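Local coordinates for protein citrate synthase (Thermotoga maritima, PDB 2P2W) that probably catalyses the condensation of oxaloacetate with acetyl-CoA and water to give citrate and CoA in the tricarboxylic acid cycle, at residues V235-I245 with L283-K293. Numbering follows the deposited sequence.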
loop_
_atom_site.group_PDB
_atom_site.type_symbol
_atom_site.label_atom_id
_atom_site.label_comp_id
_atom_site.label_asym_id
_atom_site.label_seq_id
_atom_site.Cartn_x
_atom_site.Cartn_y
_atom_site.Cartn_z
ATOM N N VAL A 235 -26.138 21.190 -6.728
ATOM C CA VAL A 235 -25.402 20.748 -7.910
ATOM C C VAL A 235 -24.786 21.932 -8.654
ATOM O O VAL A 235 -23.611 21.895 -9.019
ATOM C CB VAL A 235 -26.313 19.947 -8.873
ATOM C CG1 VAL A 235 -25.571 19.636 -10.166
ATOM C CG2 VAL A 235 -26.754 18.648 -8.203
ATOM N N GLN A 236 -25.573 22.981 -8.869
ATOM C CA GLN A 236 -25.071 24.162 -9.565
ATOM C C GLN A 236 -23.897 24.775 -8.810
ATOM O O GLN A 236 -22.921 25.220 -9.419
ATOM C CB GLN A 236 -26.186 25.196 -9.740
ATOM C CG GLN A 236 -27.197 24.819 -10.809
ATOM C CD GLN A 236 -26.535 24.492 -12.141
ATOM O OE1 GLN A 236 -25.680 25.238 -12.620
ATOM N NE2 GLN A 236 -26.936 23.381 -12.747
ATOM N N LYS A 237 -23.998 24.787 -7.484
ATOM C CA LYS A 237 -22.945 25.317 -6.628
ATOM C C LYS A 237 -21.672 24.495 -6.809
ATOM O O LYS A 237 -20.573 25.042 -6.890
ATOM C CB LYS A 237 -23.381 25.264 -5.161
ATOM C CG LYS A 237 -22.260 25.507 -4.157
ATOM C CD LYS A 237 -22.668 25.055 -2.761
ATOM C CE LYS A 237 -21.993 25.884 -1.681
ATOM N NZ LYS A 237 -21.926 25.153 -0.382
ATOM N N CYS A 238 -21.829 23.174 -6.863
ATOM C CA CYS A 238 -20.693 22.277 -7.041
ATOM C C CYS A 238 -19.987 22.525 -8.371
ATOM O O CYS A 238 -18.758 22.503 -8.446
ATOM C CB CYS A 238 -21.154 20.820 -6.959
ATOM S SG CYS A 238 -21.387 20.227 -5.264
ATOM N N LEU A 239 -20.766 22.761 -9.419
ATOM C CA LEU A 239 -20.192 23.013 -10.734
ATOM C C LEU A 239 -19.362 24.295 -10.726
ATOM O O LEU A 239 -18.263 24.338 -11.279
ATOM C CB LEU A 239 -21.303 23.107 -11.785
ATOM C CG LEU A 239 -22.123 21.826 -11.962
ATOM C CD1 LEU A 239 -23.189 22.035 -13.031
ATOM C CD2 LEU A 239 -21.196 20.677 -12.345
ATOM N N LYS A 240 -19.892 25.333 -10.087
ATOM C CA LYS A 240 -19.201 26.617 -10.002
ATOM C C LYS A 240 -17.903 26.516 -9.201
ATOM O O LYS A 240 -16.877 27.072 -9.597
ATOM C CB LYS A 240 -20.110 27.664 -9.356
ATOM C CG LYS A 240 -19.363 28.866 -8.795
ATOM C CD LYS A 240 -20.166 29.559 -7.705
ATOM C CE LYS A 240 -19.272 30.001 -6.554
ATOM N NZ LYS A 240 -20.010 30.041 -5.256
ATOM N N GLU A 241 -17.954 25.807 -8.077
ATOM C CA GLU A 241 -16.783 25.650 -7.217
ATOM C C GLU A 241 -15.875 24.521 -7.682
ATOM O O GLU A 241 -14.798 24.318 -7.125
ATOM C CB GLU A 241 -17.214 25.353 -5.780
ATOM C CG GLU A 241 -17.975 26.470 -5.104
ATOM C CD GLU A 241 -18.558 26.037 -3.777
ATOM O OE1 GLU A 241 -18.584 24.815 -3.512
ATOM O OE2 GLU A 241 -18.999 26.911 -3.005
ATOM N N LYS A 242 -16.314 23.788 -8.698
ATOM C CA LYS A 242 -15.545 22.661 -9.208
ATOM C C LYS A 242 -15.356 21.658 -8.073
ATOM O O LYS A 242 -14.282 21.078 -7.906
ATOM C CB LYS A 242 -14.185 23.132 -9.734
ATOM C CG LYS A 242 -14.280 24.017 -10.974
ATOM C CD LYS A 242 -12.899 24.376 -11.509
ATOM C CE LYS A 242 -12.991 25.120 -12.836
ATOM N NZ LYS A 242 -11.722 25.018 -13.617
ATOM N N ARG A 243 -16.410 21.476 -7.284
ATOM C CA ARG A 243 -16.385 20.539 -6.167
ATOM C C ARG A 243 -16.825 19.173 -6.675
ATOM O O ARG A 243 -17.811 19.063 -7.402
ATOM C CB ARG A 243 -17.331 21.010 -5.054
ATOM C CG ARG A 243 -17.478 20.021 -3.903
ATOM C CD ARG A 243 -18.430 20.540 -2.830
ATOM N NE ARG A 243 -18.817 19.484 -1.894
ATOM C CZ ARG A 243 -19.621 19.664 -0.851
ATOM N NH1 ARG A 243 -20.128 20.864 -0.598
ATOM N NH2 ARG A 243 -19.918 18.643 -0.061
ATOM N N LYS A 244 -16.091 18.136 -6.290
ATOM C CA LYS A 244 -16.408 16.782 -6.721
ATOM C C LYS A 244 -17.683 16.291 -6.041
ATOM O O LYS A 244 -17.781 16.304 -4.816
ATOM C CB LYS A 244 -15.241 15.849 -6.383
ATOM C CG LYS A 244 -15.613 14.375 -6.253
ATOM C CD LYS A 244 -15.849 13.710 -7.591
ATOM C CE LYS A 244 -15.879 12.191 -7.446
ATOM N NZ LYS A 244 -15.077 11.498 -8.495
ATOM N N ILE A 245 -18.662 15.872 -6.838
ATOM C CA ILE A 245 -19.912 15.352 -6.291
ATOM C C ILE A 245 -19.694 13.872 -5.965
ATOM O O ILE A 245 -19.560 13.042 -6.862
ATOM C CB ILE A 245 -21.071 15.492 -7.305
ATOM C CG1 ILE A 245 -21.290 16.973 -7.635
ATOM C CG2 ILE A 245 -22.345 14.882 -6.730
ATOM C CD1 ILE A 245 -22.339 17.223 -8.708
ATOM N N LEU A 283 -31.001 13.417 -6.430
ATOM C CA LEU A 283 -29.720 13.900 -6.935
ATOM C C LEU A 283 -29.432 13.225 -8.278
ATOM O O LEU A 283 -28.999 13.873 -9.233
ATOM C CB LEU A 283 -28.611 13.584 -5.929
ATOM C CG LEU A 283 -27.197 14.093 -6.226
ATOM C CD1 LEU A 283 -27.217 15.606 -6.464
ATOM C CD2 LEU A 283 -26.291 13.747 -5.039
ATOM N N GLU A 284 -29.688 11.923 -8.353
ATOM C CA GLU A 284 -29.470 11.190 -9.592
ATOM C C GLU A 284 -30.405 11.720 -10.672
ATOM O O GLU A 284 -29.989 11.945 -11.811
ATOM C CB GLU A 284 -29.732 9.695 -9.400
ATOM C CG GLU A 284 -29.862 8.945 -10.716
ATOM C CD GLU A 284 -30.146 7.474 -10.532
ATOM O OE1 GLU A 284 -29.987 6.969 -9.402
ATOM O OE2 GLU A 284 -30.525 6.817 -11.526
ATOM N N GLU A 285 -31.669 11.915 -10.311
ATOM C CA GLU A 285 -32.653 12.412 -11.267
ATOM C C GLU A 285 -32.214 13.727 -11.894
ATOM O O GLU A 285 -32.278 13.896 -13.112
ATOM C CB GLU A 285 -34.015 12.621 -10.600
ATOM C CG GLU A 285 -35.114 13.015 -11.587
ATOM C CD GLU A 285 -36.385 13.488 -10.903
ATOM O OE1 GLU A 285 -36.382 14.614 -10.359
ATOM O OE2 GLU A 285 -37.384 12.736 -10.900
ATOM N N TYR A 286 -31.771 14.661 -11.062
ATOM C CA TYR A 286 -31.358 15.962 -11.561
ATOM C C TYR A 286 -30.106 15.916 -12.430
ATOM O O TYR A 286 -30.058 16.526 -13.503
ATOM C CB TYR A 286 -31.136 16.934 -10.400
ATOM C CG TYR A 286 -30.686 18.301 -10.858
ATOM C CD1 TYR A 286 -31.619 19.285 -11.188
ATOM C CD2 TYR A 286 -29.332 18.592 -11.030
ATOM C CE1 TYR A 286 -31.216 20.519 -11.683
ATOM C CE2 TYR A 286 -28.916 19.825 -11.525
ATOM C CZ TYR A 286 -29.864 20.783 -11.850
ATOM O OH TYR A 286 -29.465 22.002 -12.348
ATOM N N ILE A 287 -29.095 15.194 -11.962
ATOM C CA ILE A 287 -27.837 15.097 -12.684
ATOM C C ILE A 287 -27.965 14.356 -14.010
ATOM O O ILE A 287 -27.434 14.804 -15.022
ATOM C CB ILE A 287 -26.754 14.435 -11.800
ATOM C CG1 ILE A 287 -26.362 15.407 -10.684
ATOM C CG2 ILE A 287 -25.537 14.046 -12.642
ATOM C CD1 ILE A 287 -25.337 14.871 -9.703
ATOM N N VAL A 288 -28.681 13.237 -14.011
ATOM C CA VAL A 288 -28.854 12.465 -15.234
ATOM C C VAL A 288 -29.835 13.117 -16.218
ATOM O O VAL A 288 -29.556 13.174 -17.418
ATOM C CB VAL A 288 -29.316 11.020 -14.914
ATOM C CG1 VAL A 288 -29.559 10.245 -16.203
ATOM C CG2 VAL A 288 -28.253 10.316 -14.077
ATOM N N SER A 289 -30.970 13.617 -15.727
ATOM C CA SER A 289 -31.950 14.241 -16.624
ATOM C C SER A 289 -31.398 15.503 -17.293
ATOM O O SER A 289 -31.748 15.812 -18.434
ATOM C CB SER A 289 -33.252 14.570 -15.877
ATOM O OG SER A 289 -33.073 15.610 -14.931
ATOM N N ASN A 290 -30.535 16.228 -16.590
ATOM C CA ASN A 290 -29.933 17.436 -17.145
ATOM C C ASN A 290 -28.582 17.138 -17.804
ATOM O O ASN A 290 -27.891 18.048 -18.262
ATOM C CB ASN A 290 -29.759 18.490 -16.048
ATOM C CG ASN A 290 -31.076 19.123 -15.637
ATOM O OD1 ASN A 290 -31.634 19.947 -16.362
ATOM N ND2 ASN A 290 -31.582 18.735 -14.471
ATOM N N LYS A 291 -28.219 15.858 -17.852
ATOM C CA LYS A 291 -26.962 15.419 -18.453
ATOM C C LYS A 291 -25.762 16.200 -17.931
ATOM O O LYS A 291 -24.832 16.510 -18.682
ATOM C CB LYS A 291 -27.029 15.545 -19.979
ATOM C CG LYS A 291 -28.031 14.612 -20.629
ATOM C CD LYS A 291 -27.930 14.648 -22.150
ATOM C CE LYS A 291 -28.885 13.654 -22.778
ATOM N NZ LYS A 291 -30.286 13.933 -22.370
ATOM N N ILE A 292 -25.784 16.510 -16.640
ATOM C CA ILE A 292 -24.705 17.260 -16.014
ATOM C C ILE A 292 -23.382 16.497 -16.083
ATOM O O ILE A 292 -23.235 15.437 -15.474
ATOM C CB ILE A 292 -25.028 17.560 -14.536
ATOM C CG1 ILE A 292 -26.365 18.299 -14.436
ATOM C CG2 ILE A 292 -23.915 18.392 -13.911
ATOM C CD1 ILE A 292 -26.369 19.662 -15.100
ATOM N N LYS A 293 -22.432 17.047 -16.836
ATOM C CA LYS A 293 -21.105 16.456 -17.001
ATOM C C LYS A 293 -21.127 15.021 -17.514
ATOM O O LYS A 293 -20.112 14.328 -17.478
ATOM C CB LYS A 293 -20.339 16.518 -15.676
ATOM C CG LYS A 293 -20.078 17.935 -15.186
ATOM C CD LYS A 293 -19.353 17.950 -13.845
ATOM C CE LYS A 293 -17.852 17.735 -14.005
ATOM N NZ LYS A 293 -17.219 17.340 -12.715
HETATM O O HOH W 1 -18.314 16.055 -9.901
#
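Val235 packs its two methyls against different parts of helix 283-289: CG1 lies 3.6 Å from CE2 at the edge of the Tyr286 ring, while CG2 meets CD1 of Leu283 at 3.5 Å. Ile245, just past the end of helix 235-241, and Ile287, both buried, meet tip to tip, CD1 to CD1 at 3.9 Å. Toward the outside, Leu239 sets CD1 3.8 Å from CG2 of Ile292, and its CD2 lies against the aliphatic chain of Lys293.

A single direct hydrogen bond joins the segments, from Gln236 NE2 to Tyr286 OH (2.9 Å, 150° at the hydrogen). A bend at chi2 (-53°) folds the glutamine back to the phenol, its amide steeply inclined to the ring. Asn290 ND2 lies over one face of that ring, offset toward its rim, and donates to Tyr286 O. Replacing Tyr286 by an alanine would probably leave the Gln236 amide without this acceptor and open a gap beside Val235. A water accepts from Ile245 N and, weakly, from Lys293 NZ.

Both helices end in Schellman motifs, that at Lys242 with one weak bond. The contact thus joins the ends of helices 231-241 and 275-289 in the largely helical citrate synthase fold; segments 235-241 and 283-289 cross at -57°, and the Ile245 side chain lies about 10 Å from that of Asp300, a probable active-site residue.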